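Local coordinates for protein CopC (Methylosinus trichosporium OB3b, PDB 5ICU) that binds copper(II) and, as a periplasmic CopC-family protein with a cupredoxin-like beta fold, probably serves as a copper chaperone in metal homeostasis, at residues Asp13-Ser18 / Tyr91-Asp96. Numbering follows the deposited sequence.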
ATOM      1  N   ASP A  13       6.498   0.277 -10.181  1.00 13.55           N
ATOM      2  CA  ASP A  13       5.883  -0.790 -10.989  1.00 13.77           C
ATOM      3  C   ASP A  13       4.800  -0.191 -11.864  1.00 12.95           C
ATOM      4  O   ASP A  13       4.113   0.746 -11.495  1.00 12.38           O
ATOM      5  CB  ASP A  13       5.207  -1.885 -10.142  1.00 15.05           C
ATOM      6  CG  ASP A  13       6.192  -2.874  -9.526  1.00 16.61           C
ATOM      7  OD1 ASP A  13       7.424  -2.912  -9.847  1.00 19.23           O
ATOM      8  OD2 ASP A  13       5.690  -3.683  -8.711  1.00 18.11           O
ATOM      9  N   HIS A  14       4.679  -0.796 -13.039  1.00 12.81           N
ATOM     10  CA  HIS A  14       3.485  -0.678 -13.858  1.00 12.73           C
ATOM     11  C   HIS A  14       2.741  -1.972 -13.788  1.00 12.90           C
ATOM     12  O   HIS A  14       3.336  -3.038 -14.034  1.00 14.13           O
ATOM     13  CB  HIS A  14       3.874  -0.408 -15.295  1.00 13.16           C
ATOM     14  CG  HIS A  14       4.377   0.972 -15.510  1.00 13.43           C
ATOM     15  ND1 HIS A  14       3.721   1.905 -16.279  1.00 13.87           N
ATOM     16  CD2 HIS A  14       5.448   1.611 -14.999  1.00 14.09           C
ATOM     17  CE1 HIS A  14       4.380   3.042 -16.265  1.00 14.44           C
ATOM     18  NE2 HIS A  14       5.433   2.892 -15.476  1.00 14.68           N
ATOM     19  N   VAL A  15       1.443  -1.902 -13.542  1.00 12.10           N
ATOM     20  CA  VAL A  15       0.579  -3.064 -13.466  1.00 12.17           C
ATOM     21  C   VAL A  15      -0.415  -2.918 -14.605  1.00 11.91           C
ATOM     22  O   VAL A  15      -0.766  -1.813 -14.993  1.00 11.98           O
ATOM     23  CB  VAL A  15      -0.092  -3.266 -12.087  1.00 12.10           C
ATOM     24  CG1 VAL A  15       0.997  -3.498 -11.038  1.00 12.30           C
ATOM     25  CG2 VAL A  15      -0.979  -2.095 -11.706  1.00 11.46           C
ATOM     26  N   ALA A  16      -0.852  -4.055 -15.124  1.00 12.37           N
ATOM     27  CA  ALA A  16      -1.684  -4.096 -16.324  1.00 12.72           C
ATOM     28  C   ALA A  16      -3.146  -3.882 -16.047  1.00 12.28           C
ATOM     29  O   ALA A  16      -3.942  -3.730 -16.984  1.00 13.49           O
ATOM     30  CB  ALA A  16      -1.481  -5.442 -16.987  1.00 13.31           C
ATOM     31  N   ALA A  17      -3.524  -3.941 -14.779  1.00 11.70           N
ATOM     32  CA  ALA A  17      -4.890  -3.755 -14.356  1.00 11.23           C
ATOM     33  C   ALA A  17      -4.906  -3.279 -12.923  1.00 10.77           C
ATOM     34  O   ALA A  17      -3.882  -3.359 -12.243  1.00 10.38           O
ATOM     35  CB  ALA A  17      -5.647  -5.050 -14.470  1.00 11.86           C
ATOM     36  N   SER A  18      -6.058  -2.803 -12.458  1.00 10.39           N
ATOM     37  CA  SER A  18      -6.155  -2.285 -11.102  1.00 10.15           C
ATOM     38  C   SER A  18      -5.811  -3.409 -10.115  1.00 10.37           C
ATOM     39  O   SER A  18      -6.352  -4.492 -10.237  1.00 10.81           O
ATOM     40  CB  SER A  18      -7.580  -1.820 -10.837  1.00 10.24           C
ATOM     41  OG  SER A  18      -7.639  -1.202  -9.561  1.00 10.13           O
ATOM     42  N   TYR A  91       5.521   5.280  -1.852  1.00  5.27           N
ATOM     43  CA  TYR A  91       6.064   4.982  -3.183  1.00  5.68           C
ATOM     44  C   TYR A  91       4.995   5.117  -4.241  1.00  6.06           C
ATOM     45  O   TYR A  91       3.827   5.139  -3.909  1.00  5.69           O
ATOM     46  CB  TYR A  91       6.687   3.580  -3.217  1.00  5.92           C
ATOM     47  CG  TYR A  91       5.679   2.441  -3.005  1.00  6.07           C
ATOM     48  CD1 TYR A  91       4.971   1.890  -4.082  1.00  6.25           C
ATOM     49  CD2 TYR A  91       5.429   1.887  -1.744  1.00  6.22           C
ATOM     50  CE1 TYR A  91       4.037   0.871  -3.877  1.00  6.52           C
ATOM     51  CE2 TYR A  91       4.527   0.881  -1.551  1.00  6.66           C
ATOM     52  CZ  TYR A  91       3.837   0.354  -2.624  1.00  6.63           C
ATOM     53  OH  TYR A  91       2.944  -0.679  -2.443  1.00  7.64           O
ATOM     54  N   GLU A  92       5.413   5.200  -5.495  1.00  7.22           N
ATOM     55  CA  GLU A  92       4.504   5.384  -6.610  1.00  8.25           C
ATOM     56  C   GLU A  92       4.359   4.090  -7.391  1.00  8.34           C
ATOM     57  O   GLU A  92       5.276   3.278  -7.436  1.00  8.76           O
ATOM     58  CB  GLU A  92       5.028   6.502  -7.506  1.00  9.34           C
ATOM     59  CG  GLU A  92       4.171   6.891  -8.702  1.00 10.70           C
ATOM     60  CD  GLU A  92       4.521   6.225 -10.021  0.50 11.53           C
ATOM     61  OE1 GLU A  92       5.633   5.681 -10.205  0.50 12.95           O
ATOM     62  OE2 GLU A  92       3.662   6.247 -10.913  0.50 12.09           O
ATOM     63  N   PHE A  93       3.195   3.908  -8.013  1.00  8.26           N
ATOM     64  CA  PHE A  93       3.026   2.852  -9.038  1.00  8.51           C
ATOM     65  C   PHE A  93       2.039   3.360 -10.061  1.00  8.68           C
ATOM     66  O   PHE A  93       1.338   4.308  -9.816  1.00  8.78           O
ATOM     67  CB  PHE A  93       2.612   1.506  -8.456  1.00  8.55           C
ATOM     68  CG  PHE A  93       1.193   1.447  -7.999  1.00  8.43           C
ATOM     69  CD1 PHE A  93       0.838   1.857  -6.749  1.00  8.54           C
ATOM     70  CD2 PHE A  93       0.184   0.966  -8.850  1.00  8.79           C
ATOM     71  CE1 PHE A  93      -0.469   1.793  -6.323  1.00  8.44           C
ATOM     72  CE2 PHE A  93      -1.116   0.905  -8.436  1.00  8.60           C
ATOM     73  CZ  PHE A  93      -1.471   1.316  -7.173  1.00  8.67           C
ATOM     74  N   THR A  94       2.024   2.706 -11.225  1.00  8.93           N
ATOM     75  CA  THR A  94       1.149   3.107 -12.326  1.00  8.98           C
ATOM     76  C   THR A  94       0.277   1.961 -12.772  1.00  8.56           C
ATOM     77  O   THR A  94       0.748   0.826 -12.900  1.00  8.61           O
ATOM     78  CB  THR A  94       1.984   3.611 -13.511  1.00  9.59           C
ATOM     79  OG1 THR A  94       2.763   4.757 -13.112  1.00 10.59           O
ATOM     80  CG2 THR A  94       1.055   4.039 -14.643  1.00 10.10           C
ATOM     81  N   VAL A  95      -1.010   2.274 -12.945  1.00  8.19           N
ATOM     82  CA  VAL A  95      -1.982   1.361 -13.584  1.00  8.29           C
ATOM     83  C   VAL A  95      -1.990   1.714 -15.051  1.00  8.32           C
ATOM     84  O   VAL A  95      -2.395   2.795 -15.434  1.00  8.19           O
ATOM     85  CB  VAL A  95      -3.379   1.517 -12.970  1.00  8.19           C
ATOM     86  CG1 VAL A  95      -4.377   0.597 -13.646  1.00  8.55           C
ATOM     87  CG2 VAL A  95      -3.336   1.227 -11.463  1.00  8.20           C
ATOM     88  N   ASP A  96      -1.482   0.791 -15.854  1.00  8.46           N
ATOM     89  CA  ASP A  96      -1.528   0.921 -17.319  1.00  8.67           C
ATOM     90  C   ASP A  96      -2.884   0.476 -17.882  1.00  8.22           C
ATOM     91  O   ASP A  96      -3.555  -0.341 -17.298  1.00  8.26           O
ATOM     92  CB  ASP A  96      -0.478   0.002 -17.960  1.00  9.62           C
ATOM     93  CG  ASP A  96       0.957   0.382 -17.714  1.00 10.66           C
ATOM     94  OD1 ASP A  96       1.217   1.539 -17.387  1.00 11.35           O
ATOM     95  OD2 ASP A  96       1.811  -0.520 -17.914  1.00 11.75           O
TER
HETATM   96  O   HOH W   1       5.145   3.838 -11.821  1.00 19.69           O
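The imidazole of H14 lies alongside the side chain of T94 and overlaps it, T94 CB sitting over one ring face, offset toward the rim, 3.8 Å from the centroid of the H14 ring, a CH-pi contact between neighbours on the same sheet face. At the ring edge, H14 ND1 gives an almost straight hydrogen bond of 2.8 Å to D96 OD1, reached on its syn side, with ring and carboxylate planes turned 44° apart. The first torsion of D96 (chi1 -68°) sets CG anti to the carbonyl carbon, beside the backbone N. An alanine in place of D96 would probably leave ND1 without this acceptor and the imidazole freer to turn. T94 OG1 donates a hydrogen bond to E92 OE2 within the same strand. The backbones pair in parallel register through hydrogen bonds from T94 N to D13 O (2.9 Å), from V15 N to T94 O (2.9 Å) and from D96 N to V15 O (2.8 Å). On the other face, V15 CG2 packs against V95 CG2 at 4.1 Å and approaches F93 CD2 obliquely. Short strand 14-15 thus forms an outer edge of the mixed sheet of this beta-sandwich, parallel to strand 86-95, whose other side pairs antiparallel with strand 71-80 through backbone hydrogen bonds of F93 with Y73 and V95 with G71.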